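Long-range contact in cocosin 1 acidic chain (Cocos nucifera, PDB 5WPW), which serves as a hexameric seed storage globulin, a nutrient reservoir of the coconut, and is a potential food allergen: residues 61-73 against 124-138. The protein carries 2 engineered substitutions. Residues are numbered along the deposited sequence; the frame is centred on the assembly and turned at random.
Sequences RLVYIVQGRGIVG and YWCYNNGENPVVAIT
Gly73 lies against one face of the Trp125 indole, its CA 3.8 Å from the centroid of the five-membered ring in a CH-pi contact 20° off the ring normal. Trp125 CG stands between its own backbone N and carbonyl carbon (chi1 59°), which folds the indole back over the neighbouring strand; its far end reaches Ile71, CH2 to CG2 3.8 Å, the two side chains running side by side. Pro385 of the second subunit also packs on this indole. The Tyr124 ring meets Val72 obliquely, CE1 resting on CG1, while the Tyr64 ring takes Ile137 CG2 at its edge, in plane. Water 1 sits in the plane of the Arg61 guanidinium at its edge, accepting from NH1 and also hydrogen-bonded to Thr138 OG1; the Arg61 CD methylene packs on Thr138 CG2 at 3.6 Å.

These residues belong to both sheets of the N-terminal cupin beta-barrel. Strand 61-67 runs antiparallel to 134-138 in one sheet and 70-73 antiparallel to 124-127 in the other, so each segment passes from sheet to sheet. Inside the barrel, Val63, Ile65 and Ala136 share one side with Val72 and Cys126 facing them, and Phe110 touches Ile65, Val72 and Cys126.

Toward the end of strand 61-67 the register against 134-138 slips by one residue at a classic beta bulge: Val66 N and Gln67 N both approach Val135 O, each in a weak hydrogen bond. The extended Gln67 side chain then donates from NE2 to Pro133 O at 2.8 Å, nearly straight at 169° and in its own amide plane, although it comes from above the carbonyl plane. In the link from 124-127 to 134-138, Asn128 OD1 accepts from Gly130 N at 3.1 Å, an Asx turn, and Asn128 ND2 bonds to Asn132 O and Ile46 O.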
ATOM      1  N   ARG A  61      -9.003 -21.474   1.188  1.00 23.82           N
ATOM      2  CA  ARG A  61     -10.339 -21.955   0.824  1.00 22.51           C
ATOM      3  C   ARG A  61     -11.440 -21.037   1.334  1.00 23.08           C
ATOM      4  O   ARG A  61     -11.250 -20.259   2.268  1.00 23.03           O
ATOM      5  CB  ARG A  61     -10.562 -23.379   1.355  1.00 29.84           C
ATOM      6  CG  ARG A  61     -11.108 -23.435   2.732  1.00 28.42           C
ATOM      7  CD  ARG A  61     -11.051 -24.849   3.265  1.00 31.98           C
ATOM      8  NE  ARG A  61      -9.757 -25.107   3.870  1.00 35.53           N
ATOM      9  CZ  ARG A  61      -9.496 -26.158   4.627  1.00 36.37           C
ATOM     10  NH1 ARG A  61     -10.456 -27.046   4.874  1.00 36.90           N
ATOM     11  NH2 ARG A  61      -8.291 -26.308   5.148  1.00 33.91           N
ATOM     12  N   LEU A  62     -12.610 -21.129   0.681  1.00 22.13           N
ATOM     13  CA  LEU A  62     -13.859 -20.581   1.174  1.00 25.25           C
ATOM     14  C   LEU A  62     -14.805 -21.751   1.373  1.00 20.96           C
ATOM     15  O   LEU A  62     -14.872 -22.631   0.507  1.00 23.33           O
ATOM     16  CB  LEU A  62     -14.509 -19.601   0.189  1.00 25.75           C
ATOM     17  CG  LEU A  62     -13.784 -18.291  -0.090  1.00 19.21           C
ATOM     18  CD1 LEU A  62     -14.745 -17.362  -0.814  1.00 20.87           C
ATOM     19  CD2 LEU A  62     -13.288 -17.682   1.206  1.00 21.73           C
ATOM     20  N   VAL A  63     -15.450 -21.795   2.537  1.00 23.69           N
ATOM     21  CA  VAL A  63     -16.468 -22.789   2.868  1.00 23.30           C
ATOM     22  C   VAL A  63     -17.820 -22.095   2.881  1.00 23.22           C
ATOM     23  O   VAL A  63     -17.972 -21.048   3.520  1.00 30.60           O
ATOM     24  CB  VAL A  63     -16.186 -23.446   4.229  1.00 26.78           C
ATOM     25  CG1 VAL A  63     -17.207 -24.557   4.491  1.00 27.33           C
ATOM     26  CG2 VAL A  63     -14.752 -23.966   4.283  1.00 25.85           C
ATOM     27  N   TYR A  64     -18.803 -22.652   2.181  1.00 21.18           N
ATOM     28  CA  TYR A  64     -20.167 -22.151   2.286  1.00 23.47           C
ATOM     29  C   TYR A  64     -21.016 -23.158   3.053  1.00 24.30           C
ATOM     30  O   TYR A  64     -21.076 -24.326   2.665  1.00 27.54           O
ATOM     31  CB  TYR A  64     -20.801 -21.895   0.912  1.00 24.52           C
ATOM     32  CG  TYR A  64     -22.224 -21.362   1.003  1.00 26.76           C
ATOM     33  CD1 TYR A  64     -22.485 -20.064   1.451  1.00 28.17           C
ATOM     34  CD2 TYR A  64     -23.303 -22.150   0.632  1.00 30.78           C
ATOM     35  CE1 TYR A  64     -23.793 -19.577   1.535  1.00 27.78           C
ATOM     36  CE2 TYR A  64     -24.604 -21.677   0.712  1.00 30.36           C
ATOM     37  CZ  TYR A  64     -24.839 -20.398   1.166  1.00 29.80           C
ATOM     38  OH  TYR A  64     -26.130 -19.940   1.241  1.00 31.56           O
ATOM     39  N   ILE A  65     -21.680 -22.695   4.113  1.00 23.00           N
ATOM     40  CA  ILE A  65     -22.576 -23.537   4.918  1.00 26.32           C
ATOM     41  C   ILE A  65     -23.934 -23.565   4.209  1.00 26.08           C
ATOM     42  O   ILE A  65     -24.717 -22.620   4.310  1.00 26.75           O
ATOM     43  CB  ILE A  65     -22.704 -23.038   6.357  1.00 25.72           C
ATOM     44  CG1 ILE A  65     -21.334 -22.839   7.017  1.00 24.55           C
ATOM     45  CG2 ILE A  65     -23.551 -24.044   7.229  1.00 24.50           C
ATOM     46  CD1 ILE A  65     -20.521 -24.034   6.995  1.00 23.61           C
ATOM     47  N   VAL A  66     -24.184 -24.642   3.458  1.00 27.25           N
ATOM     48  CA  VAL A  66     -25.473 -24.863   2.807  1.00 23.92           C
ATOM     49  C   VAL A  66     -26.570 -25.117   3.836  1.00 33.87           C
ATOM     50  O   VAL A  66     -27.720 -24.689   3.666  1.00 30.48           O
ATOM     51  CB  VAL A  66     -25.355 -26.038   1.816  1.00 27.14           C
ATOM     52  CG1 VAL A  66     -26.727 -26.368   1.185  1.00 31.41           C
ATOM     53  CG2 VAL A  66     -24.345 -25.730   0.703  1.00 28.61           C
ATOM     54  N   GLN A  67     -26.243 -25.825   4.914  1.00 27.29           N
ATOM     55  CA  GLN A  67     -27.254 -26.267   5.858  1.00 30.43           C
ATOM     56  C   GLN A  67     -26.601 -26.480   7.214  1.00 34.35           C
ATOM     57  O   GLN A  67     -25.443 -26.891   7.276  1.00 33.12           O
ATOM     58  CB  GLN A  67     -27.887 -27.567   5.343  1.00 29.70           C
ATOM     59  CG  GLN A  67     -29.061 -28.108   6.153  1.00 41.08           C
ATOM     60  CD  GLN A  67     -29.417 -29.518   5.708  1.00 40.54           C
ATOM     61  OE1 GLN A  67     -30.159 -29.703   4.743  1.00 42.84           O
ATOM     62  NE2 GLN A  67     -28.862 -30.511   6.383  1.00 39.23           N
ATOM     63  N   GLY A  68     -27.337 -26.197   8.294  1.00 31.88           N
ATOM     64  CA  GLY A  68     -26.920 -26.588   9.628  1.00 35.83           C
ATOM     65  C   GLY A  68     -26.323 -25.442  10.412  1.00 34.93           C
ATOM     66  O   GLY A  68     -26.189 -24.311   9.939  1.00 32.71           O
ATOM     67  N   ARG A  69     -25.945 -25.760  11.649  1.00 33.78           N
ATOM     68  CA  ARG A  69     -25.232 -24.819  12.490  1.00 35.89           C
ATOM     69  C   ARG A  69     -24.214 -25.576  13.326  1.00 37.43           C
ATOM     70  O   ARG A  69     -24.295 -26.800  13.489  1.00 38.29           O
ATOM     71  CB  ARG A  69     -26.175 -24.011  13.380  1.00 36.05           C
ATOM     72  CG  ARG A  69     -26.948 -24.836  14.385  1.00 42.15           C
ATOM     73  CD  ARG A  69     -27.717 -23.929  15.321  1.00 48.06           C
ATOM     74  NE  ARG A  69     -26.952 -23.586  16.524  1.00 49.83           N
ATOM     75  CZ  ARG A  69     -27.110 -24.182  17.703  1.00 49.55           C
ATOM     76  NH1 ARG A  69     -27.997 -25.161  17.837  1.00 53.75           N
ATOM     77  NH2 ARG A  69     -26.378 -23.809  18.746  1.00 49.64           N
ATOM     78  N   GLY A  70     -23.239 -24.837  13.837  1.00 37.27           N
ATOM     79  CA  GLY A  70     -22.203 -25.461  14.631  1.00 36.53           C
ATOM     80  C   GLY A  70     -21.117 -24.498  15.063  1.00 30.63           C
ATOM     81  O   GLY A  70     -21.310 -23.282  15.124  1.00 32.11           O
ATOM     82  N   ILE A  71     -19.971 -25.080  15.378  1.00 27.04           N
ATOM     83  CA  ILE A  71     -18.843 -24.384  15.973  1.00 35.43           C
ATOM     84  C   ILE A  71     -17.644 -24.639  15.084  1.00 29.00           C
ATOM     85  O   ILE A  71     -17.410 -25.780  14.670  1.00 29.79           O
ATOM     86  CB  ILE A  71     -18.553 -24.883  17.408  1.00 33.26           C
ATOM     87  CG1 ILE A  71     -19.671 -24.489  18.365  1.00 41.80           C
ATOM     88  CG2 ILE A  71     -17.224 -24.333  17.909  1.00 34.89           C
ATOM     89  CD1 ILE A  71     -19.250 -24.595  19.810  1.00 40.75           C
ATOM     90  N   VAL A  72     -16.874 -23.593  14.803  1.00 32.37           N
ATOM     91  CA  VAL A  72     -15.652 -23.731  14.024  1.00 31.57           C
ATOM     92  C   VAL A  72     -14.479 -23.194  14.832  1.00 29.19           C
ATOM     93  O   VAL A  72     -14.597 -22.190  15.543  1.00 31.07           O
ATOM     94  CB  VAL A  72     -15.755 -23.005  12.668  1.00 35.39           C
ATOM     95  CG1 VAL A  72     -14.399 -22.614  12.198  1.00 37.78           C
ATOM     96  CG2 VAL A  72     -16.396 -23.910  11.643  1.00 37.69           C
ATOM     97  N   GLY A  73     -13.350 -23.882  14.735  1.00 29.67           N
ATOM     98  CA  GLY A  73     -12.110 -23.402  15.309  1.00 28.51           C
ATOM     99  C   GLY A  73     -11.022 -23.250  14.262  1.00 29.19           C
ATOM    100  O   GLY A  73     -10.763 -24.156  13.452  1.00 26.68           O
ATOM    101  N   TYR A 124      -7.636 -26.156  11.366  1.00 23.53           N
ATOM    102  CA  TYR A 124      -9.068 -25.881  11.313  1.00 28.66           C
ATOM    103  C   TYR A 124      -9.840 -27.111  11.787  1.00 28.50           C
ATOM    104  O   TYR A 124      -9.481 -28.233  11.418  1.00 30.98           O
ATOM    105  CB  TYR A 124      -9.452 -25.558   9.873  1.00 25.80           C
ATOM    106  CG  TYR A 124     -10.920 -25.458   9.526  1.00 30.78           C
ATOM    107  CD1 TYR A 124     -11.639 -24.315   9.826  1.00 31.59           C
ATOM    108  CD2 TYR A 124     -11.568 -26.480   8.837  1.00 32.73           C
ATOM    109  CE1 TYR A 124     -12.973 -24.193   9.490  1.00 35.04           C
ATOM    110  CE2 TYR A 124     -12.916 -26.366   8.488  1.00 34.43           C
ATOM    111  CZ  TYR A 124     -13.608 -25.217   8.825  1.00 40.62           C
ATOM    112  OH  TYR A 124     -14.940 -25.066   8.497  1.00 42.26           O
ATOM    113  N   TRP A 125     -10.907 -26.902  12.571  1.00 25.65           N
ATOM    114  CA  TRP A 125     -11.811 -27.986  12.959  1.00 26.45           C
ATOM    115  C   TRP A 125     -13.242 -27.453  13.039  1.00 29.69           C
ATOM    116  O   TRP A 125     -13.474 -26.244  13.160  1.00 28.40           O
ATOM    117  CB  TRP A 125     -11.370 -28.644  14.298  1.00 24.32           C
ATOM    118  CG  TRP A 125     -11.301 -27.707  15.469  1.00 27.14           C
ATOM    119  CD1 TRP A 125     -10.182 -27.058  15.934  1.00 31.09           C
ATOM    120  CD2 TRP A 125     -12.370 -27.333  16.340  1.00 23.34           C
ATOM    121  NE1 TRP A 125     -10.501 -26.293  17.026  1.00 26.18           N
ATOM    122  CE2 TRP A 125     -11.840 -26.435  17.291  1.00 22.24           C
ATOM    123  CE3 TRP A 125     -13.738 -27.652  16.395  1.00 26.46           C
ATOM    124  CZ2 TRP A 125     -12.617 -25.856  18.289  1.00 26.38           C
ATOM    125  CZ3 TRP A 125     -14.517 -27.074  17.392  1.00 25.99           C
ATOM    126  CH2 TRP A 125     -13.955 -26.183  18.324  1.00 25.72           C
ATOM    127  N   CYS A 126     -14.204 -28.378  13.012  1.00 26.45           N
ATOM    128  CA  CYS A 126     -15.610 -28.046  12.775  1.00 28.22           C
ATOM    129  C   CYS A 126     -16.481 -29.022  13.541  1.00 26.59           C
ATOM    130  O   CYS A 126     -16.333 -30.229  13.346  1.00 28.55           O
ATOM    131  CB  CYS A 126     -15.946 -28.152  11.290  1.00 25.38           C
ATOM    132  SG  CYS A 126     -17.626 -27.683  10.889  1.00 37.34           S
ATOM    133  N   TYR A 127     -17.392 -28.514  14.368  1.00 27.53           N
ATOM    134  CA  TYR A 127     -18.257 -29.386  15.172  1.00 29.99           C
ATOM    135  C   TYR A 127     -19.725 -29.014  14.977  1.00 29.82           C
ATOM    136  O   TYR A 127     -20.101 -27.838  15.089  1.00 32.02           O
ATOM    137  CB  TYR A 127     -17.878 -29.313  16.650  1.00 26.58           C
ATOM    138  CG  TYR A 127     -18.830 -30.062  17.596  1.00 28.93           C
ATOM    139  CD1 TYR A 127     -18.841 -31.455  17.650  1.00 33.89           C
ATOM    140  CD2 TYR A 127     -19.704 -29.366  18.434  1.00 36.30           C
ATOM    141  CE1 TYR A 127     -19.719 -32.152  18.533  1.00 31.27           C
ATOM    142  CE2 TYR A 127     -20.593 -30.046  19.314  1.00 30.45           C
ATOM    143  CZ  TYR A 127     -20.587 -31.432  19.357  1.00 36.55           C
ATOM    144  OH  TYR A 127     -21.453 -32.104  20.234  1.00 36.59           O
ATOM    145  N   ASN A 128     -20.558 -30.025  14.728  1.00 31.60           N
ATOM    146  CA  ASN A 128     -21.998 -29.849  14.537  1.00 34.12           C
ATOM    147  C   ASN A 128     -22.705 -30.016  15.874  1.00 41.64           C
ATOM    148  O   ASN A 128     -22.851 -31.135  16.361  1.00 34.15           O
ATOM    149  CB  ASN A 128     -22.517 -30.858  13.514  1.00 33.77           C
ATOM    150  CG  ASN A 128     -24.015 -30.725  13.251  1.00 33.17           C
ATOM    151  OD1 ASN A 128     -24.694 -29.847  13.801  1.00 31.50           O
ATOM    152  ND2 ASN A 128     -24.522 -31.579  12.387  1.00 33.33           N
ATOM    153  N   ASN A 129     -23.157 -28.911  16.462  1.00 35.90           N
ATOM    154  CA  ASN A 129     -23.846 -28.959  17.744  1.00 41.94           C
ATOM    155  C   ASN A 129     -25.350 -28.759  17.621  1.00 45.51           C
ATOM    156  O   ASN A 129     -26.020 -28.542  18.633  1.00 46.18           O
ATOM    157  CB  ASN A 129     -23.267 -27.919  18.697  1.00 44.13           C
ATOM    158  CG  ASN A 129     -23.471 -26.513  18.205  1.00 43.34           C
ATOM    159  OD1 ASN A 129     -23.990 -26.277  17.111  1.00 44.78           O
ATOM    160  ND2 ASN A 129     -23.058 -25.567  19.005  1.00 47.02           N
ATOM    161  N   GLY A 130     -25.886 -28.790  16.408  1.00 43.15           N
ATOM    162  CA  GLY A 130     -27.314 -28.774  16.191  1.00 45.29           C
ATOM    163  C   GLY A 130     -27.826 -30.188  16.056  1.00 44.92           C
ATOM    164  O   GLY A 130     -27.109 -31.163  16.282  1.00 46.46           O
ATOM    165  N   GLU A 131     -29.088 -30.305  15.658  1.00 45.78           N
ATOM    166  CA  GLU A 131     -29.663 -31.630  15.478  1.00 47.54           C
ATOM    167  C   GLU A 131     -29.903 -31.988  14.021  1.00 49.22           C
ATOM    168  O   GLU A 131     -30.277 -33.131  13.733  1.00 49.71           O
ATOM    169  CB  GLU A 131     -30.971 -31.768  16.265  1.00 51.57           C
ATOM    170  CG  GLU A 131     -31.185 -33.181  16.796  1.00 45.18           C
ATOM    171  CD  GLU A 131     -30.308 -33.513  18.002  1.00 45.78           C
ATOM    172  OE1 GLU A 131     -29.614 -34.555  17.967  1.00 44.58           O
ATOM    173  OE2 GLU A 131     -30.321 -32.737  18.991  1.00 47.22           O
ATOM    174  N   ASN A 132     -29.694 -31.061  13.110  1.00 42.94           N
ATOM    175  CA  ASN A 132     -29.730 -31.379  11.699  1.00 44.45           C
ATOM    176  C   ASN A 132     -28.306 -31.495  11.158  1.00 39.98           C
ATOM    177  O   ASN A 132     -27.373 -30.919  11.728  1.00 42.42           O
ATOM    178  CB  ASN A 132     -30.504 -30.300  10.936  1.00 43.38           C
ATOM    179  CG  ASN A 132     -29.770 -28.965  10.893  1.00 44.64           C
ATOM    180  OD1 ASN A 132     -29.288 -28.554   9.839  1.00 48.47           O
ATOM    181  ND2 ASN A 132     -29.679 -28.283  12.041  1.00 48.87           N
ATOM    182  N   PRO A 133     -28.077 -32.252  10.089  1.00 34.31           N
ATOM    183  CA  PRO A 133     -26.716 -32.365   9.561  1.00 37.93           C
ATOM    184  C   PRO A 133     -26.235 -31.037   8.987  1.00 35.54           C
ATOM    185  O   PRO A 133     -27.016 -30.230   8.481  1.00 34.77           O
ATOM    186  CB  PRO A 133     -26.842 -33.434   8.463  1.00 38.63           C
ATOM    187  CG  PRO A 133     -28.207 -34.081   8.685  1.00 37.47           C
ATOM    188  CD  PRO A 133     -29.047 -33.015   9.286  1.00 39.11           C
ATOM    189  N   VAL A 134     -24.936 -30.810   9.094  1.00 35.48           N
ATOM    190  CA  VAL A 134     -24.292 -29.687   8.416  1.00 32.94           C
ATOM    191  C   VAL A 134     -23.883 -30.154   7.030  1.00 29.35           C
ATOM    192  O   VAL A 134     -23.368 -31.263   6.858  1.00 32.38           O
ATOM    193  CB  VAL A 134     -23.077 -29.176   9.219  1.00 35.11           C
ATOM    194  CG1 VAL A 134     -22.214 -28.240   8.364  1.00 30.02           C
ATOM    195  CG2 VAL A 134     -23.533 -28.488  10.507  1.00 34.74           C
ATOM    196  N   VAL A 135     -24.145 -29.332   6.024  1.00 30.15           N
ATOM    197  CA  VAL A 135     -23.661 -29.577   4.679  1.00 27.05           C
ATOM    198  C   VAL A 135     -22.799 -28.376   4.297  1.00 28.35           C
ATOM    199  O   VAL A 135     -23.289 -27.238   4.267  1.00 27.83           O
ATOM    200  CB  VAL A 135     -24.809 -29.797   3.683  1.00 31.39           C
ATOM    201  CG1 VAL A 135     -24.250 -30.166   2.326  1.00 35.18           C
ATOM    202  CG2 VAL A 135     -25.729 -30.931   4.186  1.00 30.74           C
ATOM    203  N   ALA A 136     -21.518 -28.624   4.062  1.00 28.39           N
ATOM    204  CA  ALA A 136     -20.554 -27.585   3.720  1.00 30.19           C
ATOM    205  C   ALA A 136     -20.042 -27.809   2.309  1.00 30.92           C
ATOM    206  O   ALA A 136     -19.701 -28.939   1.941  1.00 34.00           O
ATOM    207  CB  ALA A 136     -19.373 -27.595   4.703  1.00 29.54           C
ATOM    208  N   ILE A 137     -19.980 -26.742   1.508  1.00 31.22           N
ATOM    209  CA  ILE A 137     -19.328 -26.821   0.208  1.00 27.73           C
ATOM    210  C   ILE A 137     -18.073 -25.958   0.260  1.00 28.96           C
ATOM    211  O   ILE A 137     -18.140 -24.773   0.617  1.00 27.49           O
ATOM    212  CB  ILE A 137     -20.250 -26.395  -0.943  1.00 30.93           C
ATOM    213  CG1 ILE A 137     -19.397 -26.216  -2.181  1.00 31.53           C
ATOM    214  CG2 ILE A 137     -20.971 -25.123  -0.609  1.00 36.70           C
ATOM    215  CD1 ILE A 137     -20.135 -26.109  -3.433  1.00 39.64           C
ATOM    216  N   THR A 138     -16.935 -26.567  -0.062  1.00 26.29           N
ATOM    217  CA  THR A 138     -15.617 -25.946   0.054  1.00 27.27           C
ATOM    218  C   THR A 138     -14.937 -25.850  -1.297  1.00 25.24           C
ATOM    219  O   THR A 138     -14.849 -26.853  -2.016  1.00 27.03           O
ATOM    220  CB  THR A 138     -14.738 -26.765   0.989  1.00 29.47           C
ATOM    221  OG1 THR A 138     -15.225 -26.614   2.319  1.00 30.81           O
ATOM    222  CG2 THR A 138     -13.292 -26.312   0.893  1.00 28.94           C
TER
HETATM  223  O   HOH W   1     -13.311 -27.469   4.720  1.00 36.39           O
HETATM  224  O   HOH W   2     -26.665 -28.233  12.758  1.00 37.22           O